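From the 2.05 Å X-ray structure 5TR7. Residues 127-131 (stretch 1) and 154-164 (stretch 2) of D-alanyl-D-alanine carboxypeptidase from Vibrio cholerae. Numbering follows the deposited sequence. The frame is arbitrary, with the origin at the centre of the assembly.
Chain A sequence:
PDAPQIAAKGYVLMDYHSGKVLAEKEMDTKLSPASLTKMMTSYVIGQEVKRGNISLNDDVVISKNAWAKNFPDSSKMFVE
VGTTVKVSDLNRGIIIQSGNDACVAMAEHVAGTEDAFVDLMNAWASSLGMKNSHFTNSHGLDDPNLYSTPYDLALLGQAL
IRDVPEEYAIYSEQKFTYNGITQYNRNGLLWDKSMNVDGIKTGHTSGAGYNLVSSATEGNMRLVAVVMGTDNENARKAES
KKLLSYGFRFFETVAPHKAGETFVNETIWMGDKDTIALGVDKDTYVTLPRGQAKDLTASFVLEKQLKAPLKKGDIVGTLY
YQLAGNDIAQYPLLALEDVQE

Stretch 1, residues 127-131: SLGMK
Stretch 2 (154-164) ALLGQALIRDV

Residues 154-163 of stretch 2 are helical, continuing a helix that begins earlier in the chain. Stretch 1 is the end of another helix and the turn that follows it. The two bury 288 Å² between them, counting both sides, and no hydrogen bond crosses the contact. Apolar side chains pack on each other, and leucine methyls also meet backbone and charged atoms. The closest CA atoms across the stretches belong to Met-130 and Leu-155, 7.1 Å apart.

In stretch 1, Ser-127 is helical (phi/psi -70/-18) and makes no contact with stretch 2. Leu-128 follows at -89/-4. Gly-129 has positive phi (85/19) and forms a Schellman motif, with two bonds back into the last turn. A CB at these angles would be jammed against the carbonyl O of Leu-128, and it would lie 3.9 Å from Leu-155 CD1. Met-130 continues at -87/70 and Lys-131 at -71/-11. A weak bond runs from Lys-131 N to Gly-129 O, 3.0 Å.

Ala-154 is out of reach of stretch 1. It accepts the helical bond from Gln-158 N to Ala-154 O, 2.9 Å.

Leu-155 (-59/-38) points toward stretch 1, with chi1 m and chi2 t. Its CD1 packs against the backbone of the turn. Leu-155 CD1 lies 3.3 Å from Gly-129 O, 4.0 Å from Leu-128 O and 4.2 Å from Met-130 N. Leu-155 CB is 4.4 Å from Met-130 CG.

Leu-156 (-68/-45) points sideways, with chi1 t and chi2 p. Leu-156 CB lies 4.0 Å from Met-130 CE. Met-130 also starts sideways, but its m, t, p rotamer brings its end nearer to the helix. Leu-156 CD1 meets Leu-128 CD1 at 4.1 Å.

Gly-157 and Gln-158 make no contact with stretch 1. Both keep helical angles, near -60/-46.

Ala-159 (-63/-34) comes one turn after Leu-155 and points toward stretch 1. Ala-159 CB lies 3.8 Å from Leu-128 CD2. The backbone bond from Ala-159 N to Leu-155 O is 2.9 Å. Leu-128 has chi1 m and chi2 t, and its CB points toward the helix. Its side chain thus reaches Leu-156, Ala-159 and the charged pair beyond.

Leu-160 and Ile-161 take no part; both have chi1 m and chi2 t.

The CA-to-CB bond of Arg-162 (-75/-43) points toward stretch 1. Its chi1 is t, chi2 is off-well at -134°, chi3 is m and chi4 is 152°. Leu-128 CD2 lies at the edge of its guanidinium, near the plane, 4.0 Å from Arg-162 NH1.

Asp-163 (-104/-30) also points toward stretch 1, with chi1 m and chi2 -31°. Arg-162 NH1 forms a salt bridge with Asp-163 OD2 at 2.8 Å, and a weak hydrogen bond to Asp-163 OD1 at 3.3 Å. Leu-128 CD2 is 3.8 Å from Asp-163 OD2, so the methyl touches both partners of this pair.

Val-164 (-125/63) is the first residue to leave helical angles. It has chi1 m and is out of reach of stretch 1.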

# COMPACT_ATOMS: atom_id res chain seq x y z
N SER A 127 2.42 -10.33 -13.67
CA SER A 127 1.56 -11.49 -13.54
C SER A 127 0.21 -11.11 -12.92
O SER A 127 -0.74 -11.88 -12.97
CB SER A 127 2.30 -12.56 -12.76
OG SER A 127 2.31 -12.24 -11.42
N LEU A 128 0.12 -9.94 -12.28
CA LEU A 128 -1.14 -9.50 -11.75
C LEU A 128 -1.93 -8.67 -12.78
O LEU A 128 -3.03 -8.31 -12.48
CB LEU A 128 -0.96 -8.66 -10.51
CG LEU A 128 -0.40 -9.36 -9.25
CD1 LEU A 128 -0.10 -8.39 -8.13
CD2 LEU A 128 -1.26 -10.51 -8.77
N GLY A 129 -1.40 -8.37 -13.98
CA GLY A 129 -2.17 -7.56 -14.95
C GLY A 129 -2.05 -6.04 -14.77
O GLY A 129 -2.82 -5.25 -15.29
N MET A 130 -1.01 -5.62 -14.07
CA MET A 130 -0.71 -4.20 -13.88
C MET A 130 0.16 -3.78 -15.10
O MET A 130 1.32 -3.43 -14.95
CB MET A 130 0.03 -4.00 -12.56
CG MET A 130 -0.78 -4.53 -11.36
SD MET A 130 0.15 -4.47 -9.85
CE MET A 130 0.49 -2.73 -9.59
N LYS A 131 -0.44 -3.73 -16.26
CA LYS A 131 0.27 -3.42 -17.50
C LYS A 131 0.73 -1.97 -17.65
O LYS A 131 1.52 -1.69 -18.52
CB LYS A 131 -0.63 -3.81 -18.66
CG LYS A 131 -1.22 -5.21 -18.49
CD LYS A 131 -1.83 -5.71 -19.78
CE LYS A 131 -3.01 -4.84 -20.19
NZ LYS A 131 -3.66 -5.33 -21.44
N ALA A 154 -5.70 -0.61 -7.91
CA ALA A 154 -6.85 -1.34 -7.45
C ALA A 154 -6.61 -2.84 -7.56
O ALA A 154 -6.98 -3.62 -6.66
CB ALA A 154 -8.04 -0.99 -8.29
N LEU A 155 -6.05 -3.26 -8.70
CA LEU A 155 -5.73 -4.68 -8.90
C LEU A 155 -4.78 -5.10 -7.80
O LEU A 155 -4.93 -6.14 -7.25
CB LEU A 155 -5.05 -4.93 -10.27
CG LEU A 155 -5.88 -4.85 -11.54
CD1 LEU A 155 -5.01 -4.91 -12.84
CD2 LEU A 155 -6.95 -5.91 -11.57
N LEU A 156 -3.85 -4.23 -7.43
CA LEU A 156 -2.87 -4.59 -6.42
C LEU A 156 -3.51 -4.76 -5.05
O LEU A 156 -3.18 -5.69 -4.31
CB LEU A 156 -1.72 -3.59 -6.38
CG LEU A 156 -0.59 -3.83 -5.40
CD1 LEU A 156 0.08 -5.14 -5.67
CD2 LEU A 156 0.43 -2.74 -5.45
N GLY A 157 -4.37 -3.83 -4.71
CA GLY A 157 -5.08 -3.91 -3.42
C GLY A 157 -5.90 -5.21 -3.38
O GLY A 157 -5.92 -5.92 -2.38
N GLN A 158 -6.62 -5.48 -4.48
CA GLN A 158 -7.44 -6.68 -4.60
C GLN A 158 -6.57 -7.94 -4.43
O GLN A 158 -6.95 -8.88 -3.73
CB GLN A 158 -8.14 -6.71 -5.98
CG GLN A 158 -8.95 -7.97 -6.27
CD GLN A 158 -9.41 -8.09 -7.72
OE1 GLN A 158 -8.68 -7.85 -8.65
NE2 GLN A 158 -10.67 -8.38 -7.88
N ALA A 159 -5.42 -7.95 -5.10
CA ALA A 159 -4.49 -9.10 -5.01
C ALA A 159 -3.96 -9.33 -3.62
O ALA A 159 -3.68 -10.48 -3.25
CB ALA A 159 -3.32 -8.91 -5.97
N LEU A 160 -3.75 -8.24 -2.89
CA LEU A 160 -3.28 -8.37 -1.51
C LEU A 160 -4.30 -9.14 -0.68
O LEU A 160 -3.96 -10.04 0.08
CB LEU A 160 -3.05 -7.02 -0.84
CG LEU A 160 -1.76 -6.26 -1.04
CD1 LEU A 160 -1.92 -4.80 -0.57
CD2 LEU A 160 -0.58 -6.98 -0.40
N ILE A 161 -5.55 -8.73 -0.77
CA ILE A 161 -6.63 -9.40 -0.03
C ILE A 161 -6.82 -10.80 -0.53
O ILE A 161 -7.00 -11.74 0.20
CB ILE A 161 -7.90 -8.63 -0.28
CG1 ILE A 161 -7.76 -7.21 0.27
CG2 ILE A 161 -9.11 -9.39 0.23
CD1 ILE A 161 -8.88 -6.28 -0.19
N ARG A 162 -6.73 -10.97 -1.83
CA ARG A 162 -6.99 -12.29 -2.42
C ARG A 162 -5.93 -13.32 -2.26
O ARG A 162 -6.25 -14.50 -2.07
CB ARG A 162 -7.19 -12.11 -3.95
CG ARG A 162 -7.59 -13.34 -4.72
CD ARG A 162 -6.72 -13.40 -5.97
NE ARG A 162 -6.96 -12.36 -6.91
CZ ARG A 162 -6.09 -11.86 -7.79
NH1 ARG A 162 -4.78 -12.08 -7.83
NH2 ARG A 162 -6.52 -10.95 -8.60
N ASP A 163 -4.68 -12.91 -2.46
CA ASP A 163 -3.55 -13.92 -2.56
C ASP A 163 -2.71 -14.00 -1.32
O ASP A 163 -2.17 -15.05 -1.05
CB ASP A 163 -2.61 -13.54 -3.72
CG ASP A 163 -3.29 -13.39 -5.06
OD1 ASP A 163 -4.28 -14.07 -5.27
OD2 ASP A 163 -2.73 -12.71 -5.98
N VAL A 164 -2.59 -12.89 -0.57
CA VAL A 164 -1.78 -12.88 0.69
C VAL A 164 -2.59 -12.39 1.94
O VAL A 164 -2.27 -11.35 2.55
CB VAL A 164 -0.48 -12.13 0.48
CG1 VAL A 164 0.43 -12.92 -0.53
CG2 VAL A 164 -0.73 -10.72 -0.00